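Local coordinates for putative ferritin-like diiron-carboxylate protein TM1526 (Thermotoga maritima, PDB 1VJX) that is of uncharacterised function but, as a ferritin-like protein of the rubrerythrin family, probably binds a pair of metal ions and may act as an oxidoreductase, at residues 111-123 / 133-145. Sequence-based numbering, arbitrary orientation.
Sequences VEKDSIILYYELK and KTVKKIIDQEKEH
I139 buries more surface in this contact than any other residue and meets both Y119 and Y120 of segment 111-123. I139 CG2 sits over one face of the Y120 ring in a CH-pi contact, 3.9 Å from the ring centroid. I139 CG1 packs on Y119 CB at 3.7 Å. L122 and V135 meet through their methyl groups. K123 CD lies 3.7 Å from K136 N and also touches K136 CB, while K123 CE reaches I139 CD1. At the exposed side, Y120 OH reaches K143 CE, and D140 bridges to K143 and, at longer range, to K136.

The acidic pair is buried. E112 OE2 lies 2.5 Å from E142 OE1, with the carboxylate planes 22° apart. E112 CG runs anti to the backbone N (chi1 -180°), and the bend at chi2 carries the carboxylate to E142. Y119 CE2 touches E142 CG at 3.7 Å. An alanine in place of E142 would probably leave E112 without its carboxylate neighbour and H58 without its weak hydrogen-bond acceptor.

Segments 111-123 and 133-145 run antiparallel, their axes at 166°, as in a ferritin-like four-helix bundle. E26, E55 and H58 gather round E142, and H145 lies nearby, consistent with a diiron-carboxylate site.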
ATOM      1  N   VAL A 111      -3.048  -8.342  -0.372  1.00 49.17           N
ATOM      2  CA  VAL A 111      -2.671  -7.255   0.520  1.00 49.25           C
ATOM      3  C   VAL A 111      -2.881  -5.886  -0.121  1.00 49.33           C
ATOM      4  O   VAL A 111      -3.169  -4.919   0.578  1.00 48.14           O
ATOM      5  CB  VAL A 111      -1.214  -7.341   1.107  1.00 49.69           C
ATOM      6  CG1 VAL A 111      -0.909  -8.732   1.676  1.00 49.73           C
ATOM      7  CG2 VAL A 111      -0.206  -6.965   0.088  1.00 52.19           C
ATOM      8  N   GLU A 112      -2.713  -5.786  -1.435  1.00 49.26           N
ATOM      9  CA  GLU A 112      -2.979  -4.530  -2.109  1.00 49.71           C
ATOM     10  C   GLU A 112      -4.471  -4.118  -1.922  1.00 49.27           C
ATOM     11  O   GLU A 112      -4.777  -3.001  -1.558  1.00 49.67           O
ATOM     12  CB  GLU A 112      -2.622  -4.643  -3.597  1.00 50.46           C
ATOM     13  CG  GLU A 112      -2.856  -3.374  -4.399  1.00 52.03           C
ATOM     14  CD  GLU A 112      -2.079  -2.187  -3.839  1.00 54.51           C
ATOM     15  OE1 GLU A 112      -1.042  -2.396  -3.166  1.00 53.28           O
ATOM     16  OE2 GLU A 112      -2.504  -1.030  -4.086  1.00 56.73           O
ATOM     17  N   LYS A 113      -5.381  -5.045  -2.138  1.00 48.13           N
ATOM     18  CA  LYS A 113      -6.765  -4.797  -1.873  1.00 47.60           C
ATOM     19  C   LYS A 113      -7.036  -4.368  -0.434  1.00 47.60           C
ATOM     20  O   LYS A 113      -7.886  -3.506  -0.208  1.00 47.06           O
ATOM     21  CB  LYS A 113      -7.590  -6.028  -2.280  1.00 47.80           C
ATOM     22  CG  LYS A 113      -7.669  -6.154  -3.808  1.00 47.54           C
ATOM     23  CD  LYS A 113      -8.841  -7.001  -4.318  1.00 47.85           C
ATOM     24  CE  LYS A 113      -8.648  -8.470  -4.097  1.00 48.83           C
ATOM     25  NZ  LYS A 113      -9.328  -9.272  -5.154  1.00 48.53           N
ATOM     26  N   ASP A 114      -6.289  -4.928   0.529  1.00 47.27           N
ATOM     27  CA  ASP A 114      -6.476  -4.610   1.940  1.00 46.35           C
ATOM     28  C   ASP A 114      -6.024  -3.174   2.201  1.00 46.37           C
ATOM     29  O   ASP A 114      -6.715  -2.376   2.863  1.00 44.92           O
ATOM     30  CB  ASP A 114      -5.675  -5.565   2.786  1.00 47.30           C
ATOM     31  CG  ASP A 114      -6.302  -6.954   2.916  1.00 46.98           C
ATOM     32  OD1 ASP A 114      -7.482  -7.165   2.627  1.00 44.93           O
ATOM     33  OD2 ASP A 114      -5.667  -7.891   3.422  1.00 50.86           O
ATOM     34  N   SER A 115      -4.878  -2.830   1.618  1.00 46.58           N
ATOM     35  CA  SER A 115      -4.326  -1.482   1.693  1.00 46.65           C
ATOM     36  C   SER A 115      -5.185  -0.427   0.974  1.00 47.25           C
ATOM     37  O   SER A 115      -5.283   0.721   1.420  1.00 47.70           O
ATOM     38  CB  SER A 115      -2.940  -1.512   1.103  1.00 46.28           C
ATOM     39  OG  SER A 115      -2.166  -2.489   1.788  1.00 49.55           O
ATOM     40  N   ILE A 116      -5.822  -0.813  -0.126  1.00 46.48           N
ATOM     41  CA  ILE A 116      -6.708   0.134  -0.833  1.00 46.38           C
ATOM     42  C   ILE A 116      -7.903   0.569   0.031  1.00 45.48           C
ATOM     43  O   ILE A 116      -8.227   1.763   0.100  1.00 44.45           O
ATOM     44  CB  ILE A 116      -7.087  -0.410  -2.206  1.00 45.17           C
ATOM     45  CG1 ILE A 116      -5.844  -0.336  -3.089  1.00 45.14           C
ATOM     46  CG2 ILE A 116      -8.231   0.395  -2.855  1.00 48.78           C
ATOM     47  CD1 ILE A 116      -5.957  -0.990  -4.428  1.00 46.77           C
ATOM     48  N   ILE A 117      -8.510  -0.397   0.715  1.00 45.00           N
ATOM     49  CA  ILE A 117      -9.615  -0.117   1.620  1.00 44.32           C
ATOM     50  C   ILE A 117      -9.155   0.880   2.647  1.00 43.55           C
ATOM     51  O   ILE A 117      -9.842   1.859   2.950  1.00 41.75           O
ATOM     52  CB  ILE A 117     -10.131  -1.402   2.318  1.00 44.25           C
ATOM     53  CG1 ILE A 117     -10.713  -2.358   1.298  1.00 44.25           C
ATOM     54  CG2 ILE A 117     -11.187  -1.074   3.383  1.00 44.38           C
ATOM     55  CD1 ILE A 117     -11.507  -3.501   1.850  1.00 44.60           C
ATOM     56  N   LEU A 118      -7.955   0.650   3.174  1.00 44.94           N
ATOM     57  CA  LEU A 118      -7.436   1.519   4.227  1.00 43.99           C
ATOM     58  C   LEU A 118      -7.173   2.947   3.736  1.00 44.59           C
ATOM     59  O   LEU A 118      -7.409   3.933   4.450  1.00 44.52           O
ATOM     60  CB  LEU A 118      -6.192   0.958   4.871  1.00 43.95           C
ATOM     61  CG  LEU A 118      -5.622   2.065   5.821  1.00 44.40           C
ATOM     62  CD1 LEU A 118      -6.087   1.887   7.258  1.00 42.22           C
ATOM     63  CD2 LEU A 118      -4.172   2.162   5.708  1.00 46.33           C
ATOM     64  N   TYR A 119      -6.599   3.086   2.561  1.00 45.17           N
ATOM     65  CA  TYR A 119      -6.396   4.438   2.067  1.00 45.10           C
ATOM     66  C   TYR A 119      -7.725   5.140   1.782  1.00 44.52           C
ATOM     67  O   TYR A 119      -7.771   6.349   1.915  1.00 44.66           O
ATOM     68  CB  TYR A 119      -5.530   4.487   0.801  1.00 46.43           C
ATOM     69  CG  TYR A 119      -4.231   3.711   0.887  1.00 47.00           C
ATOM     70  CD1 TYR A 119      -3.420   3.790   2.003  1.00 43.96           C
ATOM     71  CD2 TYR A 119      -3.840   2.869  -0.176  1.00 48.30           C
ATOM     72  CE1 TYR A 119      -2.243   3.063   2.095  1.00 44.66           C
ATOM     73  CE2 TYR A 119      -2.674   2.125  -0.086  1.00 48.28           C
ATOM     74  CZ  TYR A 119      -1.876   2.242   1.054  1.00 47.44           C
ATOM     75  OH  TYR A 119      -0.732   1.509   1.131  1.00 48.65           O
ATOM     76  N   TYR A 120      -8.769   4.415   1.340  1.00 42.76           N
ATOM     77  CA  TYR A 120     -10.082   5.009   1.223  1.00 41.99           C
ATOM     78  C   TYR A 120     -10.570   5.508   2.614  1.00 43.14           C
ATOM     79  O   TYR A 120     -11.078   6.605   2.746  1.00 41.68           O
ATOM     80  CB  TYR A 120     -11.099   4.046   0.573  1.00 41.68           C
ATOM     81  CG  TYR A 120     -11.131   4.077  -0.963  1.00 41.03           C
ATOM     82  CD1 TYR A 120     -11.438   5.251  -1.655  1.00 39.91           C
ATOM     83  CD2 TYR A 120     -10.892   2.926  -1.723  1.00 41.99           C
ATOM     84  CE1 TYR A 120     -11.484   5.290  -3.078  1.00 40.07           C
ATOM     85  CE2 TYR A 120     -10.940   2.961  -3.185  1.00 41.50           C
ATOM     86  CZ  TYR A 120     -11.227   4.149  -3.834  1.00 39.20           C
ATOM     87  OH  TYR A 120     -11.280   4.223  -5.223  1.00 41.17           O
ATOM     88  N   GLU A 121     -10.344   4.705   3.652  1.00 44.05           N
ATOM     89  CA  GLU A 121     -10.790   5.041   4.995  1.00 44.54           C
ATOM     90  C   GLU A 121     -10.193   6.335   5.427  1.00 44.75           C
ATOM     91  O   GLU A 121     -10.916   7.199   5.911  1.00 45.17           O
ATOM     92  CB  GLU A 121     -10.498   3.903   5.976  1.00 44.09           C
ATOM     93  CG  GLU A 121     -11.490   2.747   5.765  1.00 44.51           C
ATOM     94  CD  GLU A 121     -11.142   1.453   6.501  1.00 45.32           C
ATOM     95  OE1 GLU A 121      -9.953   1.220   6.794  1.00 50.17           O
ATOM     96  OE2 GLU A 121     -12.075   0.663   6.793  1.00 42.30           O
ATOM     97  N   LEU A 122      -8.884   6.459   5.194  1.00 45.65           N
ATOM     98  CA  LEU A 122      -8.078   7.637   5.494  1.00 45.95           C
ATOM     99  C   LEU A 122      -8.566   8.893   4.781  1.00 46.46           C
ATOM    100  O   LEU A 122      -8.698   9.973   5.391  1.00 47.56           O
ATOM    101  CB  LEU A 122      -6.616   7.403   5.060  1.00 46.16           C
ATOM    102  CG  LEU A 122      -5.724   8.670   5.090  1.00 45.98           C
ATOM    103  CD1 LEU A 122      -5.688   9.288   6.510  1.00 45.76           C
ATOM    104  CD2 LEU A 122      -4.307   8.418   4.564  1.00 46.59           C
ATOM    105  N   LYS A 123      -8.826   8.750   3.494  1.00 45.59           N
ATOM    106  CA  LYS A 123      -9.348   9.835   2.708  1.00 45.16           C
ATOM    107  C   LYS A 123     -10.659  10.403   3.246  1.00 44.81           C
ATOM    108  O   LYS A 123     -10.834  11.627   3.345  1.00 44.11           O
ATOM    109  CB  LYS A 123      -9.496   9.434   1.269  1.00 43.73           C
ATOM    110  CG  LYS A 123      -9.734  10.650   0.381  1.00 45.14           C
ATOM    111  CD  LYS A 123      -9.611  10.409  -1.163  1.00 44.19           C
ATOM    112  CE  LYS A 123     -10.708   9.499  -1.665  1.00 43.73           C
ATOM    113  NZ  LYS A 123     -11.988  10.241  -1.805  1.00 45.48           N
ATOM    114  N   LYS A 133      -7.306  15.410  -1.861  1.00 49.01           N
ATOM    115  CA  LYS A 133      -6.892  15.287  -3.273  1.00 48.96           C
ATOM    116  C   LYS A 133      -5.559  14.531  -3.386  1.00 47.92           C
ATOM    117  O   LYS A 133      -5.386  13.699  -4.287  1.00 48.59           O
ATOM    118  CB  LYS A 133      -6.870  16.659  -3.996  1.00 49.11           C
ATOM    119  CG  LYS A 133      -5.985  16.727  -5.280  1.00 49.77           C
ATOM    120  CD  LYS A 133      -6.627  17.548  -6.412  1.00 50.55           C
ATOM    121  N   THR A 134      -4.657  14.746  -2.427  1.00 46.76           N
ATOM    122  CA  THR A 134      -3.341  14.106  -2.445  1.00 45.67           C
ATOM    123  C   THR A 134      -3.486  12.592  -2.275  1.00 44.74           C
ATOM    124  O   THR A 134      -2.824  11.802  -2.947  1.00 44.38           O
ATOM    125  CB  THR A 134      -2.407  14.703  -1.347  1.00 45.72           C
ATOM    126  OG1 THR A 134      -2.084  16.092  -1.604  1.00 45.70           O
ATOM    127  CG2 THR A 134      -1.074  14.019  -1.355  1.00 46.84           C
ATOM    128  N   VAL A 135      -4.386  12.207  -1.394  1.00 43.81           N
ATOM    129  CA  VAL A 135      -4.642  10.805  -1.119  1.00 44.39           C
ATOM    130  C   VAL A 135      -5.426  10.117  -2.228  1.00 44.57           C
ATOM    131  O   VAL A 135      -5.202   8.946  -2.466  1.00 46.21           O
ATOM    132  CB  VAL A 135      -5.351  10.600   0.281  1.00 43.84           C
ATOM    133  CG1 VAL A 135      -5.615   9.144   0.547  1.00 42.04           C
ATOM    134  CG2 VAL A 135      -4.514  11.243   1.447  1.00 44.65           C
ATOM    135  N   LYS A 136      -6.350  10.815  -2.877  1.00 44.80           N
ATOM    136  CA  LYS A 136      -7.026  10.273  -4.066  1.00 45.47           C
ATOM    137  C   LYS A 136      -6.060   9.940  -5.227  1.00 45.04           C
ATOM    138  O   LYS A 136      -6.245   8.952  -5.914  1.00 44.43           O
ATOM    139  CB  LYS A 136      -8.099  11.237  -4.580  1.00 45.67           C
ATOM    140  CG  LYS A 136      -8.827  10.676  -5.801  1.00 47.14           C
ATOM    141  CD  LYS A 136     -10.237  11.163  -5.983  1.00 49.45           C
ATOM    142  CE  LYS A 136     -11.064  10.211  -6.938  1.00 48.56           C
ATOM    143  NZ  LYS A 136     -10.922  10.586  -8.357  1.00 52.31           N
ATOM    144  N   LYS A 137      -5.073  10.801  -5.453  1.00 44.99           N
ATOM    145  CA  LYS A 137      -3.992  10.534  -6.390  1.00 46.06           C
ATOM    146  C   LYS A 137      -3.282   9.206  -6.095  1.00 45.38           C
ATOM    147  O   LYS A 137      -3.097   8.378  -6.998  1.00 43.96           O
ATOM    148  CB  LYS A 137      -2.990  11.702  -6.383  1.00 46.85           C
ATOM    149  CG  LYS A 137      -2.097  11.780  -7.633  1.00 47.99           C
ATOM    150  CD  LYS A 137      -1.143  12.991  -7.563  1.00 49.63           C
ATOM    151  CE  LYS A 137       0.182  12.754  -8.331  1.00 51.73           C
ATOM    152  NZ  LYS A 137      -0.005  12.584  -9.836  1.00 53.37           N
ATOM    153  N   ILE A 138      -2.939   8.999  -4.819  1.00 45.50           N
ATOM    154  CA  ILE A 138      -2.296   7.763  -4.349  1.00 45.57           C
ATOM    155  C   ILE A 138      -3.181   6.538  -4.545  1.00 45.95           C
ATOM    156  O   ILE A 138      -2.713   5.496  -4.982  1.00 46.21           O
ATOM    157  CB  ILE A 138      -1.877   7.899  -2.848  1.00 46.22           C
ATOM    158  CG1 ILE A 138      -0.723   8.920  -2.683  1.00 46.26           C
ATOM    159  CG2 ILE A 138      -1.425   6.546  -2.233  1.00 45.15           C
ATOM    160  CD1 ILE A 138      -0.417   9.269  -1.246  1.00 45.25           C
ATOM    161  N   ILE A 139      -4.456   6.667  -4.188  1.00 45.86           N
ATOM    162  CA  ILE A 139      -5.433   5.620  -4.402  1.00 45.19           C
ATOM    163  C   ILE A 139      -5.548   5.206  -5.887  1.00 44.80           C
ATOM    164  O   ILE A 139      -5.560   4.018  -6.186  1.00 44.72           O
ATOM    165  CB  ILE A 139      -6.811   6.058  -3.850  1.00 44.48           C
ATOM    166  CG1 ILE A 139      -6.820   6.013  -2.312  1.00 46.37           C
ATOM    167  CG2 ILE A 139      -7.929   5.129  -4.377  1.00 45.73           C
ATOM    168  CD1 ILE A 139      -8.082   6.677  -1.661  1.00 45.70           C
ATOM    169  N   ASP A 140      -5.686   6.187  -6.776  1.00 44.24           N
ATOM    170  CA  ASP A 140      -5.676   5.970  -8.210  1.00 44.64           C
ATOM    171  C   ASP A 140      -4.437   5.244  -8.673  1.00 44.55           C
ATOM    172  O   ASP A 140      -4.536   4.332  -9.451  1.00 44.61           O
ATOM    173  CB  ASP A 140      -5.790   7.283  -8.958  1.00 44.70           C
ATOM    174  CG  ASP A 140      -7.165   7.884  -8.871  1.00 49.36           C
ATOM    175  OD1 ASP A 140      -8.169   7.102  -8.758  1.00 52.10           O
ATOM    176  OD2 ASP A 140      -7.335   9.142  -8.957  1.00 54.68           O
ATOM    177  N   GLN A 141      -3.266   5.630  -8.181  1.00 46.22           N
ATOM    178  CA  GLN A 141      -2.028   4.933  -8.534  1.00 46.91           C
ATOM    179  C   GLN A 141      -2.001   3.525  -7.946  1.00 47.30           C
ATOM    180  O   GLN A 141      -1.507   2.607  -8.561  1.00 48.03           O
ATOM    181  CB  GLN A 141      -0.802   5.752  -8.087  1.00 47.37           C
ATOM    182  CG  GLN A 141      -0.455   6.880  -9.073  1.00 49.15           C
ATOM    183  CD  GLN A 141       0.295   8.114  -8.475  1.00 47.43           C
ATOM    184  OE1 GLN A 141       0.726   8.117  -7.326  1.00 45.46           O
ATOM    185  NE2 GLN A 141       0.398   9.166  -9.282  1.00 46.87           N
ATOM    186  N   GLU A 142      -2.518   3.365  -6.728  1.00 47.81           N
ATOM    187  CA  GLU A 142      -2.568   2.049  -6.086  1.00 47.20           C
ATOM    188  C   GLU A 142      -3.486   1.135  -6.875  1.00 47.23           C
ATOM    189  O   GLU A 142      -3.224  -0.049  -6.972  1.00 47.40           O
ATOM    190  CB  GLU A 142      -3.043   2.153  -4.644  1.00 46.51           C
ATOM    191  CG  GLU A 142      -2.029   2.791  -3.698  1.00 48.35           C
ATOM    192  CD  GLU A 142      -0.744   1.992  -3.533  1.00 49.43           C
ATOM    193  OE1 GLU A 142      -0.740   0.795  -3.930  1.00 50.47           O
ATOM    194  OE2 GLU A 142       0.254   2.567  -3.004  1.00 45.96           O
ATOM    195  N   LYS A 143      -4.561   1.700  -7.437  1.00 46.82           N
ATOM    196  CA  LYS A 143      -5.542   0.917  -8.178  1.00 45.90           C
ATOM    197  C   LYS A 143      -5.002   0.508  -9.548  1.00 45.77           C
ATOM    198  O   LYS A 143      -5.412  -0.502 -10.095  1.00 44.58           O
ATOM    199  CB  LYS A 143      -6.820   1.703  -8.365  1.00 45.86           C
ATOM    200  CG  LYS A 143      -7.736   1.829  -7.154  1.00 44.89           C
ATOM    201  CD  LYS A 143      -9.140   2.304  -7.619  1.00 46.78           C
ATOM    202  CE  LYS A 143      -9.181   3.797  -7.944  1.00 45.47           C
ATOM    203  NZ  LYS A 143     -10.027   4.036  -9.083  1.00 45.73           N
ATOM    204  N   GLU A 144      -4.086   1.303 -10.096  1.00 46.44           N
ATOM    205  CA  GLU A 144      -3.273   0.900 -11.261  1.00 47.03           C
ATOM    206  C   GLU A 144      -2.221  -0.185 -10.949  1.00 46.85           C
ATOM    207  O   GLU A 144      -1.901  -0.978 -11.811  1.00 46.51           O
ATOM    208  CB  GLU A 144      -2.547   2.107 -11.861  1.00 47.59           C
ATOM    209  CG  GLU A 144      -3.444   3.097 -12.595  1.00 49.21           C
ATOM    210  CD  GLU A 144      -4.120   2.490 -13.785  1.00 51.81           C
ATOM    211  OE1 GLU A 144      -3.558   1.533 -14.394  1.00 52.98           O
ATOM    212  OE2 GLU A 144      -5.226   2.980 -14.106  1.00 58.53           O
ATOM    213  N   HIS A 145      -1.662  -0.194  -9.734  1.00 46.51           N
ATOM    214  CA  HIS A 145      -0.736  -1.248  -9.335  1.00 46.14           C
ATOM    215  C   HIS A 145      -1.506  -2.523  -9.365  1.00 45.33           C
ATOM    216  O   HIS A 145      -1.046  -3.520  -9.895  1.00 44.93           O
ATOM    217  CB  HIS A 145      -0.234  -1.079  -7.901  1.00 46.44           C
ATOM    218  CG  HIS A 145       0.731   0.040  -7.713  1.00 49.60           C
ATOM    219  ND1 HIS A 145       1.543   0.149  -6.592  1.00 51.17           N
ATOM    220  CD2 HIS A 145       1.030   1.098  -8.504  1.00 51.58           C
ATOM    221  CE1 HIS A 145       2.280   1.238  -6.700  1.00 52.76           C
ATOM    222  NE2 HIS A 145       1.994   1.828  -7.852  1.00 51.80           N
TER